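Local coordinates for chitin-binding domain 3 protein (Micromonospora aurantiaca ATCC 27029, PDB 5OPF) that probably cleaves polysaccharides such as cellulose or chitin oxidatively, as a copper-dependent lytic polysaccharide monooxygenase, at residues Val4-Arg10 / Leu187-Val191. Residues are numbered along the deposited sequence.
Sequences VVDPASR and LCSDV
Pro-7 lays its ring over Val-191, CB to CG1 3.6 Å, where the N-terminal strand of the LPMO beta-sandwich ends, having run alongside strand 183-192 of the facing sheet, and the chain turns back over it. The peptide before Pro-7 is cis, and the turn folds back so that Ser-9 N donates to Val-4 O (3.1 Å); the chain then enters helix 10-18. Ser-9 and Ser-189 are the closest pair, CA to CA 4.1 Å. On the sandwich interior, Val-4 (chi1 t) meets Leu-187, CG2 to CB 4.0 Å, and Phe-102 of strand 97-104 touches both. Ser-189, chi1 m, points OG into the turn and donates to Pro-7 O at 2.8 Å. Further along, Cys-188 O takes Arg-10 N at 2.8 Å and also a CA-H...O contact from Ser-9 CA at 3.1 Å. Ser-9 is the N-cap of the helix: its OG (chi1 p) accepts from Tyr-12 N and also bonds Ser-3 OG. Two waters fill the gap beside Ala-8 O: water 1 links it (2.7 Å) to Asp-190 N (2.8 Å), water 2 (2.8 Å) to Asp-190 O (2.9 Å). Cys-188 is disulfide-bonded to Cys-70, and Trp-89 makes a cation-pi contact with Arg-10. That extended arginine forms a two-pronged salt bridge with Asp-190, NE to OD2 2.8 Å and NH2 to OD1 2.9 Å.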
ATOM      1  N   VAL A   4      -3.014   3.650   2.878  1.00  5.63           N
ATOM      2  CA  VAL A   4      -2.509   3.220   4.180  1.00  5.37           C
ATOM      3  C   VAL A   4      -1.407   4.184   4.589  1.00  5.49           C
ATOM      4  O   VAL A   4      -0.416   4.357   3.869  1.00  6.68           O
ATOM      5  CB  VAL A   4      -1.968   1.784   4.127  1.00  5.53           C
ATOM      6  CG1 VAL A   4      -1.350   1.423   5.465  1.00  6.25           C
ATOM      7  CG2 VAL A   4      -3.067   0.792   3.753  1.00  6.19           C
ATOM      8  N   VAL A   5      -1.592   4.832   5.740  1.00  5.69           N
ATOM      9  CA  VAL A   5      -0.635   5.826   6.224  1.00  5.88           C
ATOM     10  C   VAL A   5       0.226   5.303   7.369  1.00  6.05           C
ATOM     11  O   VAL A   5       1.251   5.926   7.694  1.00  7.21           O
ATOM     12  CB  VAL A   5      -1.333   7.155   6.605  1.00  6.19           C
ATOM     13  CG1 VAL A   5      -2.000   7.761   5.387  1.00  7.85           C
ATOM     14  CG2 VAL A   5      -2.348   6.967   7.724  1.00  7.66           C
ATOM     15  N   ASP A   6      -0.137   4.179   7.975  1.00  5.84           N
ATOM     16  CA  ASP A   6       0.652   3.588   9.055  1.00  6.05           C
ATOM     17  C   ASP A   6       0.266   2.112   9.093  1.00  6.28           C
ATOM     18  O   ASP A   6      -0.855   1.786   9.496  1.00  7.78           O
ATOM     19  CB  ASP A   6       0.327   4.266  10.386  1.00  7.36           C
ATOM     20  CG  ASP A   6       1.248   3.832  11.497  1.00 10.45           C
ATOM     21  OD1 ASP A   6       1.940   2.805  11.327  1.00 12.64           O
ATOM     22  OD2 ASP A   6       1.269   4.511  12.553  1.00 13.26           O
ATOM     23  N   PRO A   7       1.144   1.200   8.643  1.00  5.66           N
ATOM     24  CA  PRO A   7       2.502   1.409   8.137  1.00  5.61           C
ATOM     25  C   PRO A   7       2.429   2.006   6.737  1.00  5.46           C
ATOM     26  O   PRO A   7       1.750   1.450   5.865  1.00  5.78           O
ATOM     27  CB  PRO A   7       3.091  -0.003   8.131  1.00  6.30           C
ATOM     28  CG  PRO A   7       1.903  -0.891   7.882  1.00  7.21           C
ATOM     29  CD  PRO A   7       0.746  -0.218   8.564  1.00  6.71           C
ATOM     30  N   ALA A   8       3.088   3.145   6.529  1.00  5.55           N
ATOM     31  CA  ALA A   8       2.949   3.893   5.283  1.00  5.50           C
ATOM     32  C   ALA A   8       3.160   2.999   4.064  1.00  5.31           C
ATOM     33  O   ALA A   8       4.120   2.217   3.995  1.00  5.26           O
ATOM     34  CB  ALA A   8       3.978   5.027   5.261  1.00  6.52           C
ATOM     35  N   SER A   9       2.290   3.164   3.067  1.00  5.25           N
ATOM     36  CA  SER A   9       2.446   2.481   1.788  1.00  5.24           C
ATOM     37  C   SER A   9       3.687   3.004   1.054  1.00  5.20           C
ATOM     38  O   SER A   9       4.274   4.029   1.422  1.00  5.52           O
ATOM     39  CB  SER A   9       1.217   2.721   0.921  1.00  6.36           C
ATOM     40  OG  SER A   9       1.211   4.067   0.459  1.00  9.50           O
ATOM     41  N   ARG A  10       4.097   2.304  -0.007  1.00  5.17           N
ATOM     42  CA  ARG A  10       5.325   2.703  -0.702  1.00  5.24           C
ATOM     43  C   ARG A  10       5.236   4.140  -1.211  1.00  5.87           C
ATOM     44  O   ARG A  10       6.176   4.929  -1.038  1.00  6.21           O
ATOM     45  CB  ARG A  10       5.654   1.729  -1.834  1.00  5.83           C
ATOM     46  CG  ARG A  10       6.153   0.385  -1.334  1.00  5.69           C
ATOM     47  CD  ARG A  10       6.582  -0.551  -2.433  1.00  5.82           C
ATOM     48  NE  ARG A  10       7.161  -1.739  -1.819  1.00  6.58           N
ATOM     49  CZ  ARG A  10       7.528  -2.846  -2.460  1.00  6.39           C
ATOM     50  NH1 ARG A  10       7.395  -2.959  -3.778  1.00  6.84           N
ATOM     51  NH2 ARG A  10       8.027  -3.847  -1.758  1.00  7.01           N
ATOM     52  N   LEU A 187      -2.505  -1.193  -1.977  1.00  5.21           N
ATOM     53  CA  LEU A 187      -1.440  -0.533  -1.221  1.00  5.23           C
ATOM     54  C   LEU A 187      -0.444  -1.540  -0.657  1.00  5.12           C
ATOM     55  O   LEU A 187      -0.776  -2.305   0.260  1.00  5.62           O
ATOM     56  CB  LEU A 187      -2.020   0.276  -0.064  1.00  6.08           C
ATOM     57  CG  LEU A 187      -2.989   1.420  -0.363  1.00  7.83           C
ATOM     58  CD1 LEU A 187      -2.514   2.271  -1.528  1.00 11.16           C
ATOM     59  CD2 LEU A 187      -4.409   0.880  -0.590  1.00 11.15           C
ATOM     60  N   CYS A 188       0.796  -1.503  -1.153  1.00  4.81           N
ATOM     61  CA  CYS A 188       1.900  -2.247  -0.543  1.00  5.39           C
ATOM     62  C   CYS A 188       2.564  -1.389   0.514  1.00  4.63           C
ATOM     63  O   CYS A 188       2.878  -0.226   0.237  1.00  5.38           O
ATOM     64  CB  CYS A 188       2.960  -2.590  -1.588  1.00  6.08           C
ATOM     65  SG  CYS A 188       2.453  -3.839  -2.753  1.00  6.30           S
ATOM     66  N   SER A 189       2.821  -1.966   1.693  1.00  4.74           N
ATOM     67  CA  SER A 189       3.583  -1.292   2.747  1.00  4.97           C
ATOM     68  C   SER A 189       4.723  -2.193   3.210  1.00  4.74           C
ATOM     69  O   SER A 189       4.491  -3.351   3.592  1.00  5.44           O
ATOM     70  CB  SER A 189       2.722  -0.983   3.978  1.00  5.23           C
ATOM     71  OG  SER A 189       1.613  -0.179   3.645  1.00  5.29           O
ATOM     72  N   ASP A 190       5.942  -1.660   3.216  1.00  4.82           N
ATOM     73  CA  ASP A 190       7.091  -2.416   3.693  1.00  5.11           C
ATOM     74  C   ASP A 190       7.214  -2.303   5.206  1.00  5.03           C
ATOM     75  O   ASP A 190       7.186  -1.205   5.771  1.00  5.28           O
ATOM     76  CB  ASP A 190       8.356  -1.930   2.993  1.00  5.16           C
ATOM     77  CG  ASP A 190       8.261  -2.093   1.496  1.00  5.26           C
ATOM     78  OD1 ASP A 190       8.384  -3.255   1.042  1.00  6.02           O
ATOM     79  OD2 ASP A 190       8.026  -1.064   0.786  1.00  5.42           O
ATOM     80  N   VAL A 191       7.335  -3.458   5.861  1.00  5.08           N
ATOM     81  CA  VAL A 191       7.392  -3.522   7.315  1.00  5.42           C
ATOM     82  C   VAL A 191       8.501  -4.466   7.745  1.00  5.43           C
ATOM     83  O   VAL A 191       9.007  -5.274   6.963  1.00  5.49           O
ATOM     84  CB  VAL A 191       6.044  -3.955   7.941  1.00  5.65           C
ATOM     85  CG1 VAL A 191       4.948  -2.982   7.566  1.00  6.20           C
ATOM     86  CG2 VAL A 191       5.685  -5.380   7.543  1.00  6.14           C
TER
HETATM   87  O   HOH W   1       5.944   1.027   2.317  1.00  5.52           O
HETATM   88  O   HOH W   2       6.213   1.487   5.724  1.00  6.74           O